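Local structure of putative uncharacterized protein (Pyrococcus furiosus, 3V68) at residues A[7-12]-A[126-131]; A[130-135]-A[149-154]. The protein is a DUF2666-family protein of uncertain cellular role that probably binds double-stranded DNA. All blocks are in the same frame, centred on the assembly; numbering follows the deposited sequence.

Interaction 1 (A[7-12]-A[126-131])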
ATOM      1  N   GLU A   7     -14.015   3.307  11.735  1.00 14.49           N
ATOM      2  CA  GLU A   7     -14.455   1.987  11.312  1.00 14.61           C
ATOM      3  C   GLU A   7     -14.072   1.642   9.883  1.00 13.77           C
ATOM      4  O   GLU A   7     -13.961   2.518   9.012  1.00 13.11           O
ATOM      5  CB  GLU A   7     -15.965   1.815  11.508  1.00 15.34           C
ATOM      6  CG  GLU A   7     -16.839   2.724  10.667  1.00 17.90           C
ATOM      7  CD  GLU A   7     -18.304   2.323  10.709  1.00 20.62           C
ATOM      8  OE1 GLU A   7     -18.933   2.283   9.630  1.00 22.98           O
ATOM      9  OE2 GLU A   7     -18.823   2.046  11.816  1.00 21.53           O
ATOM     10  N   PHE A   8     -13.860   0.349   9.668  1.00 13.17           N
ATOM     11  CA  PHE A   8     -13.669  -0.210   8.345  1.00 13.08           C
ATOM     12  C   PHE A   8     -14.507  -1.470   8.217  1.00 13.33           C
ATOM     13  O   PHE A   8     -14.401  -2.375   9.042  1.00 13.53           O
ATOM     14  CB  PHE A   8     -12.193  -0.547   8.086  1.00 13.04           C
ATOM     15  CG  PHE A   8     -11.966  -1.231   6.772  1.00 12.73           C
ATOM     16  CD1 PHE A   8     -11.989  -0.503   5.588  1.00 13.53           C
ATOM     17  CD2 PHE A   8     -11.757  -2.611   6.709  1.00 13.57           C
ATOM     18  CE1 PHE A   8     -11.803  -1.128   4.360  1.00 12.66           C
ATOM     19  CE2 PHE A   8     -11.567  -3.245   5.482  1.00 13.98           C
ATOM     20  CZ  PHE A   8     -11.591  -2.503   4.308  1.00 13.64           C
ATOM     21  N   THR A   9     -15.343  -1.524   7.186  1.00 13.58           N
ATOM     22  CA  THR A   9     -16.016  -2.772   6.827  1.00 14.18           C
ATOM     23  C   THR A   9     -15.916  -2.991   5.327  1.00 14.48           C
ATOM     24  O   THR A   9     -15.823  -2.035   4.553  1.00 14.34           O
ATOM     25  CB  THR A   9     -17.512  -2.845   7.273  1.00 14.29           C
ATOM     26  OG1 THR A   9     -18.299  -1.891   6.549  1.00 14.90           O
ATOM     27  CG2 THR A   9     -17.671  -2.603   8.773  1.00 15.23           C
ATOM     28  N   ALA A  10     -15.911  -4.258   4.931  1.00 15.10           N
ATOM     29  CA  ALA A  10     -15.914  -4.633   3.528  1.00 15.96           C
ATOM     30  C   ALA A  10     -16.802  -5.849   3.361  1.00 16.76           C
ATOM     31  O   ALA A  10     -16.805  -6.745   4.205  1.00 16.75           O
ATOM     32  CB  ALA A  10     -14.503  -4.935   3.045  1.00 16.03           C
ATOM     33  N   LYS A  11     -17.569  -5.857   2.277  1.00 17.60           N
ATOM     34  CA  LYS A  11     -18.422  -6.982   1.929  1.00 18.51           C
ATOM     35  C   LYS A  11     -18.450  -7.081   0.410  1.00 18.79           C
ATOM     36  O   LYS A  11     -18.984  -6.202  -0.262  1.00 18.37           O
ATOM     37  CB  LYS A  11     -19.830  -6.785   2.497  1.00 18.83           C
ATOM     38  CG  LYS A  11     -20.829  -7.861   2.094  1.00 20.29           C
ATOM     39  CD  LYS A  11     -22.174  -7.639   2.771  1.00 22.68           C
ATOM     40  CE  LYS A  11     -23.225  -8.603   2.242  1.00 23.84           C
ATOM     41  NZ  LYS A  11     -23.726  -8.217   0.892  1.00 25.97           N
ATOM     42  N   HIS A  12     -17.835  -8.128  -0.129  1.00 19.60           N
ATOM     43  CA  HIS A  12     -17.838  -8.359  -1.571  1.00 20.91           C
ATOM     44  C   HIS A  12     -17.544  -9.817  -1.863  1.00 21.83           C
ATOM     45  O   HIS A  12     -16.488 -10.327  -1.493  1.00 21.80           O
ATOM     46  CB  HIS A  12     -16.834  -7.446  -2.290  1.00 20.93           C
ATOM     47  CG  HIS A  12     -16.941  -7.498  -3.781  1.00 21.38           C
ATOM     48  ND1 HIS A  12     -15.840  -7.503  -4.610  1.00 21.99           N
ATOM     49  CD2 HIS A  12     -18.022  -7.572  -4.592  1.00 22.55           C
ATOM     50  CE1 HIS A  12     -16.239  -7.562  -5.869  1.00 22.86           C
ATOM     51  NE2 HIS A  12     -17.559  -7.607  -5.885  1.00 22.87           N
ATOM     52  N   LEU A 126     -15.245 -10.310  11.717  1.00 20.15           N
ATOM     53  CA  LEU A 126     -16.256  -9.268  11.823  1.00 21.65           C
ATOM     54  C   LEU A 126     -16.428  -8.836  13.275  1.00 22.41           C
ATOM     55  O   LEU A 126     -17.307  -9.340  13.978  1.00 22.74           O
ATOM     56  CB  LEU A 126     -17.589  -9.778  11.271  1.00 22.13           C
ATOM     57  CG  LEU A 126     -17.819  -9.762   9.763  1.00 22.97           C
ATOM     58  CD1 LEU A 126     -18.994 -10.664   9.420  1.00 24.69           C
ATOM     59  CD2 LEU A 126     -18.070  -8.343   9.269  1.00 24.14           C
ATOM     60  N   LYS A 127     -15.580  -7.914  13.729  1.00 23.24           N
ATOM     61  CA  LYS A 127     -15.669  -7.374  15.091  1.00 24.15           C
ATOM     62  C   LYS A 127     -17.003  -6.652  15.245  1.00 25.08           C
ATOM     63  O   LYS A 127     -17.685  -6.779  16.266  1.00 25.28           O
ATOM     64  CB  LYS A 127     -14.499  -6.424  15.372  1.00 24.04           C
ATOM     65  CG  LYS A 127     -14.494  -5.773  16.760  1.00 23.74           C
ATOM     66  CD  LYS A 127     -13.334  -4.789  16.877  1.00 23.48           C
ATOM     67  CE  LYS A 127     -13.160  -4.252  18.291  1.00 24.10           C
ATOM     68  NZ  LYS A 127     -14.203  -3.256  18.665  1.00 24.02           N
ATOM     69  N   ILE A 128     -17.346  -5.883  14.217  1.00 26.22           N
ATOM     70  CA  ILE A 128     -18.660  -5.291  14.063  1.00 27.30           C
ATOM     71  C   ILE A 128     -19.253  -5.868  12.787  1.00 28.33           C
ATOM     72  O   ILE A 128     -18.518  -6.360  11.925  1.00 28.57           O
ATOM     73  CB  ILE A 128     -18.589  -3.742  13.972  1.00 27.26           C
ATOM     74  CG1 ILE A 128     -17.632  -3.296  12.853  1.00 27.43           C
ATOM     75  CG2 ILE A 128     -18.177  -3.156  15.318  1.00 26.83           C
ATOM     76  CD1 ILE A 128     -17.711  -1.822  12.501  1.00 27.99           C
ATOM     77  N   GLN A 129     -20.577  -5.829  12.674  1.00 29.34           N
ATOM     78  CA  GLN A 129     -21.237  -6.268  11.450  1.00 30.34           C
ATOM     79  C   GLN A 129     -21.053  -5.203  10.364  1.00 30.64           C
ATOM     80  O   GLN A 129     -20.790  -4.040  10.688  1.00 30.72           O
ATOM     81  CB  GLN A 129     -22.718  -6.581  11.701  1.00 30.51           C
ATOM     82  CG  GLN A 129     -23.602  -5.391  12.064  1.00 31.92           C
ATOM     83  CD  GLN A 129     -25.082  -5.711  11.923  1.00 33.60           C
ATOM     84  OE1 GLN A 129     -25.863  -5.521  12.858  1.00 34.81           O
ATOM     85  NE2 GLN A 129     -25.473  -6.209  10.753  1.00 34.32           N
ATOM     86  N   PRO A 130     -21.164  -5.592   9.077  1.00 30.87           N
ATOM     87  CA  PRO A 130     -21.015  -4.608   8.003  1.00 31.01           C
ATOM     88  C   PRO A 130     -22.053  -3.490   8.114  1.00 31.13           C
ATOM     89  O   PRO A 130     -23.213  -3.752   8.446  1.00 31.48           O
ATOM     90  CB  PRO A 130     -21.247  -5.435   6.736  1.00 31.04           C
ATOM     91  CG  PRO A 130     -20.894  -6.826   7.125  1.00 31.08           C
ATOM     92  CD  PRO A 130     -21.356  -6.954   8.542  1.00 30.94           C
ATOM     93  N   ARG A 131     -21.630  -2.257   7.844  1.00 31.15           N
ATOM     94  CA  ARG A 131     -22.493  -1.078   7.972  1.00 31.00           C
ATOM     95  C   ARG A 131     -23.628  -1.055   6.937  1.00 30.66           C
ATOM     96  O   ARG A 131     -24.665  -0.428   7.158  1.00 30.83           O
ATOM     97  CB  ARG A 131     -21.648   0.206   7.900  1.00 31.40           C
ATOM     98  CG  ARG A 131     -22.401   1.534   8.122  1.00 32.34           C
ATOM     99  CD  ARG A 131     -23.235   1.546   9.408  1.00 34.41           C
ATOM    100  NE  ARG A 131     -22.422   1.564  10.624  1.00 36.05           N
ATOM    101  CZ  ARG A 131     -22.113   2.662  11.312  1.00 36.43           C
ATOM    102  NH1 ARG A 131     -22.543   3.854  10.915  1.00 37.46           N
ATOM    103  NH2 ARG A 131     -21.373   2.565  12.407  1.00 36.92           N
TER
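Thr-9 and Pro-130 bring the two backbones closest, their CA atoms 5.5 Å apart, where an irregular loop passes across strand 5-12. A salt bridge of 2.7 Å joins Glu-7 OE2 to Arg-131 NH2. The two side chains meet at about a right angle, with carboxylate and guanidinium planes 80° apart, and Glu-7 OE1 lies 3.5 Å above the centre of the Arg-131 guanidinium. Glu-7 OE1 is also hydrogen-bonded to Asn-138, which helps fix the carboxylate. An alanine in place of Glu-7 would probably leave the Arg-131 guanidinium without its charge partner and free to swing toward solvent. Beside the ion pair, the methyl CG2 of Thr-9 packs against Ile-128 CD1 at 3.8 Å and Pro-130 CA at 4.0 Å. With chi1 at 67°, OG1 of Thr-9 sits between the backbone N and the carbonyl carbon and is hydrogen-bonded to His-136; CG2, anti to the carbonyl carbon, is the methyl that meets the loop. Phe-8 points away from the loop and packs on helix 26-43. Strand 5-12, an inner strand of a four-stranded antiparallel sheet, is thus covered by that helix on one face and by the long connection to strand 136-143 on the other.

Interaction 2 (A[130-135]-A[149-154])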
ATOM      1  N   PRO A 130     -21.164  -5.592   9.077  1.00 30.87           N
ATOM      2  CA  PRO A 130     -21.015  -4.608   8.003  1.00 31.01           C
ATOM      3  C   PRO A 130     -22.053  -3.490   8.114  1.00 31.13           C
ATOM      4  O   PRO A 130     -23.213  -3.752   8.446  1.00 31.48           O
ATOM      5  CB  PRO A 130     -21.247  -5.435   6.736  1.00 31.04           C
ATOM      6  CG  PRO A 130     -20.894  -6.826   7.125  1.00 31.08           C
ATOM      7  CD  PRO A 130     -21.356  -6.954   8.542  1.00 30.94           C
ATOM      8  N   ARG A 131     -21.630  -2.257   7.844  1.00 31.15           N
ATOM      9  CA  ARG A 131     -22.493  -1.078   7.972  1.00 31.00           C
ATOM     10  C   ARG A 131     -23.628  -1.055   6.937  1.00 30.66           C
ATOM     11  O   ARG A 131     -24.665  -0.428   7.158  1.00 30.83           O
ATOM     12  CB  ARG A 131     -21.648   0.206   7.900  1.00 31.40           C
ATOM     13  CG  ARG A 131     -22.401   1.534   8.122  1.00 32.34           C
ATOM     14  CD  ARG A 131     -23.235   1.546   9.408  1.00 34.41           C
ATOM     15  NE  ARG A 131     -22.422   1.564  10.624  1.00 36.05           N
ATOM     16  CZ  ARG A 131     -22.113   2.662  11.312  1.00 36.43           C
ATOM     17  NH1 ARG A 131     -22.543   3.854  10.915  1.00 37.46           N
ATOM     18  NH2 ARG A 131     -21.373   2.565  12.407  1.00 36.92           N
ATOM     19  N   TYR A 132     -23.425  -1.750   5.822  1.00 30.05           N
ATOM     20  CA  TYR A 132     -24.406  -1.793   4.741  1.00 29.21           C
ATOM     21  C   TYR A 132     -24.751  -3.232   4.387  1.00 28.59           C
ATOM     22  O   TYR A 132     -23.901  -4.119   4.464  1.00 28.29           O
ATOM     23  CB  TYR A 132     -23.876  -1.053   3.510  1.00 29.39           C
ATOM     24  CG  TYR A 132     -23.506   0.386   3.795  1.00 29.67           C
ATOM     25  CD1 TYR A 132     -24.460   1.398   3.714  1.00 30.04           C
ATOM     26  CD2 TYR A 132     -22.200   0.735   4.154  1.00 29.83           C
ATOM     27  CE1 TYR A 132     -24.127   2.723   3.980  1.00 30.43           C
ATOM     28  CE2 TYR A 132     -21.859   2.056   4.425  1.00 30.31           C
ATOM     29  CZ  TYR A 132     -22.827   3.045   4.335  1.00 30.67           C
ATOM     30  OH  TYR A 132     -22.499   4.353   4.599  1.00 31.12           O
ATOM     31  N   GLU A 133     -26.005  -3.454   4.003  1.00 27.92           N
ATOM     32  CA  GLU A 133     -26.476  -4.788   3.636  1.00 27.57           C
ATOM     33  C   GLU A 133     -25.965  -5.210   2.262  1.00 26.72           C
ATOM     34  O   GLU A 133     -25.685  -6.383   2.028  1.00 26.79           O
ATOM     35  CB  GLU A 133     -28.002  -4.851   3.673  1.00 27.74           C
ATOM     36  CG  GLU A 133     -28.592  -4.711   5.070  1.00 29.53           C
ATOM     37  CD  GLU A 133     -30.078  -5.005   5.112  1.00 31.27           C
ATOM     38  OE1 GLU A 133     -30.848  -4.123   5.550  1.00 32.48           O
ATOM     39  OE2 GLU A 133     -30.478  -6.116   4.702  1.00 32.54           O
ATOM     40  N   GLU A 134     -25.856  -4.247   1.356  1.00 25.79           N
ATOM     41  CA  GLU A 134     -25.311  -4.506   0.031  1.00 24.91           C
ATOM     42  C   GLU A 134     -23.797  -4.630   0.102  1.00 23.72           C
ATOM     43  O   GLU A 134     -23.174  -4.156   1.058  1.00 23.50           O
ATOM     44  CB  GLU A 134     -25.709  -3.404  -0.958  1.00 25.39           C
ATOM     45  CG  GLU A 134     -25.651  -1.987  -0.403  1.00 27.17           C
ATOM     46  CD  GLU A 134     -26.928  -1.568   0.303  1.00 29.22           C
ATOM     47  OE1 GLU A 134     -28.013  -1.668  -0.309  1.00 31.13           O
ATOM     48  OE2 GLU A 134     -26.845  -1.130   1.470  1.00 30.20           O
ATOM     49  N   ASP A 135     -23.219  -5.277  -0.906  1.00 22.36           N
ATOM     50  CA  ASP A 135     -21.770  -5.317  -1.078  1.00 21.14           C
ATOM     51  C   ASP A 135     -21.225  -3.893  -1.074  1.00 19.89           C
ATOM     52  O   ASP A 135     -21.843  -2.985  -1.634  1.00 19.73           O
ATOM     53  CB  ASP A 135     -21.399  -6.027  -2.387  1.00 21.28           C
ATOM     54  CG  ASP A 135     -21.469  -7.545  -2.285  1.00 22.03           C
ATOM     55  OD1 ASP A 135     -21.821  -8.080  -1.209  1.00 22.27           O
ATOM     56  OD2 ASP A 135     -21.170  -8.212  -3.298  1.00 23.03           O
ATOM     57  N   VAL A 149     -14.122  10.066   4.789  1.00 15.98           N
ATOM     58  CA  VAL A 149     -15.159   9.120   4.412  1.00 15.74           C
ATOM     59  C   VAL A 149     -14.824   8.607   3.024  1.00 15.71           C
ATOM     60  O   VAL A 149     -14.881   9.354   2.043  1.00 15.80           O
ATOM     61  CB  VAL A 149     -16.562   9.756   4.458  1.00 15.62           C
ATOM     62  CG1 VAL A 149     -17.606   8.804   3.905  1.00 16.40           C
ATOM     63  CG2 VAL A 149     -16.916  10.171   5.884  1.00 15.48           C
ATOM     64  N   LYS A 150     -14.450   7.333   2.953  1.00 15.45           N
ATOM     65  CA  LYS A 150     -14.098   6.700   1.688  1.00 15.55           C
ATOM     66  C   LYS A 150     -14.882   5.407   1.578  1.00 16.13           C
ATOM     67  O   LYS A 150     -14.509   4.374   2.150  1.00 15.61           O
ATOM     68  CB  LYS A 150     -12.582   6.480   1.588  1.00 15.58           C
ATOM     69  CG  LYS A 150     -11.802   7.780   1.384  1.00 14.83           C
ATOM     70  CD  LYS A 150     -10.291   7.589   1.361  1.00 15.09           C
ATOM     71  CE  LYS A 150      -9.599   8.926   1.086  1.00 14.88           C
ATOM     72  NZ  LYS A 150      -8.119   8.809   0.936  1.00 15.93           N
ATOM     73  N   ARG A 151     -16.004   5.480   0.870  1.00 16.68           N
ATOM     74  CA  ARG A 151     -16.900   4.339   0.773  1.00 17.96           C
ATOM     75  C   ARG A 151     -17.672   4.295  -0.540  1.00 18.39           C
ATOM     76  O   ARG A 151     -17.818   5.311  -1.227  1.00 18.05           O
ATOM     77  CB  ARG A 151     -17.861   4.298   1.972  1.00 18.47           C
ATOM     78  CG  ARG A 151     -18.783   5.490   2.086  1.00 19.89           C
ATOM     79  CD  ARG A 151     -19.435   5.564   3.459  1.00 21.98           C
ATOM     80  NE  ARG A 151     -20.260   6.763   3.587  1.00 24.50           N
ATOM     81  CZ  ARG A 151     -20.598   7.336   4.740  1.00 25.40           C
ATOM     82  NH1 ARG A 151     -20.173   6.835   5.897  1.00 26.43           N
ATOM     83  NH2 ARG A 151     -21.353   8.428   4.735  1.00 26.50           N
ATOM     84  N   MET A 152     -18.138   3.103  -0.890  1.00 19.32           N
ATOM     85  CA  MET A 152     -19.065   2.934  -2.002  1.00 20.82           C
ATOM     86  C   MET A 152     -19.770   1.590  -1.953  1.00 21.52           C
ATOM     87  O   MET A 152     -19.260   0.622  -1.382  1.00 21.04           O
ATOM     88  CB  MET A 152     -18.374   3.128  -3.357  1.00 21.19           C
ATOM     89  CG  MET A 152     -17.404   2.046  -3.731  1.00 22.82           C
ATOM     90  SD  MET A 152     -16.590   2.406  -5.292  1.00 27.16           S
ATOM     91  CE  MET A 152     -15.292   1.198  -5.189  1.00 25.91           C
ATOM     92  N   ILE A 153     -20.956   1.559  -2.549  1.00 22.74           N
ATOM     93  CA  ILE A 153     -21.705   0.334  -2.767  1.00 24.15           C
ATOM     94  C   ILE A 153     -21.130  -0.377  -3.990  1.00 24.84           C
ATOM     95  O   ILE A 153     -20.762   0.272  -4.972  1.00 25.32           O
ATOM     96  CB  ILE A 153     -23.211   0.648  -3.000  1.00 24.24           C
ATOM     97  CG1 ILE A 153     -23.796   1.479  -1.842  1.00 24.80           C
ATOM     98  CG2 ILE A 153     -24.021  -0.622  -3.277  1.00 24.67           C
ATOM     99  CD1 ILE A 153     -23.567   0.918  -0.438  1.00 25.30           C
ATOM    100  N   ILE A 154     -21.049  -1.703  -3.921  1.00 25.78           N
ATOM    101  CA  ILE A 154     -20.568  -2.511  -5.040  1.00 26.80           C
ATOM    102  C   ILE A 154     -21.733  -3.198  -5.757  1.00 27.65           C
ATOM    103  O   ILE A 154     -22.494  -3.957  -5.145  1.00 27.85           O
ATOM    104  CB  ILE A 154     -19.498  -3.546  -4.600  1.00 26.74           C
ATOM    105  CG1 ILE A 154     -18.272  -2.835  -4.011  1.00 26.80           C
ATOM    106  CG2 ILE A 154     -19.085  -4.431  -5.777  1.00 26.65           C
ATOM    107  CD1 ILE A 154     -17.285  -3.755  -3.311  1.00 26.91           C
TER
HETATM  108  O   HOH W   1     -21.907  -7.034  -6.003  1.00 39.32           O
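Asp-135 and Ile-154 face each other with CA atoms 5.0 Å apart, where a loop leads into strand 136-143 beside the antiparallel strand 146-153. Ile-154 N donates to Asp-135 O at 2.7 Å in a nearly straight bond (178°), and Ile-153 CA adds a CH...O contact to the same oxygen. A water bridges Asp-135 OD2 and Ile-154 O, donating to both, while Asp-135 OD1 forms a salt bridge with Lys-11. Farther along, Tyr-132 OH sits 3.3 Å above one face of the Arg-151 guanidinium, toward its rim, and Val-149 CG1 covers the opposite face. The ring and guanidinium planes stand 72° apart; although Tyr-132 OH lies 3.4 Å from Arg-151 NE, the angle is too poor for a hydrogen bond. Ile-153 meets both Tyr-132 and Glu-134: chi2 of -52° turns its CD1 over a face of the Tyr-132 ring, 4.3 Å from CG, and the same methyl touches Glu-134 CG at 3.6 Å. The Asp-135 to Ile-154 bond lies next to the backbone bonding of Met-152 with Ile-137, which joins strands 146-153 and 136-143. Met-152 points away from the loop onto helix 160-181, while Tyr-132 meets His-136 of strand 136-143 edge-to-face.

The centres of interactions 1 and 2 lie about 9 Å apart at one sheet, and they share Pro-130 and Arg-131. Along the chain, strand 5-12 comes first, then strand 15-20 and the helices up to 91-110, the loop of residues 126-135, and the hairpin of strands 136-143 and 146-153. The loop first meets strand 5-12 and then the end of the outer strand 146-153, so it spans strand 136-143, which lies between them. Lys-11 also joins the sites, its NZ probably hydrogen-bonded to Glu-133 O in addition to its ion pair with Asp-135, and His-12 packs on Ile-154. A single connection thereby contacts strands from both DUF2666 regions of the chain, which together form one continuous sheet.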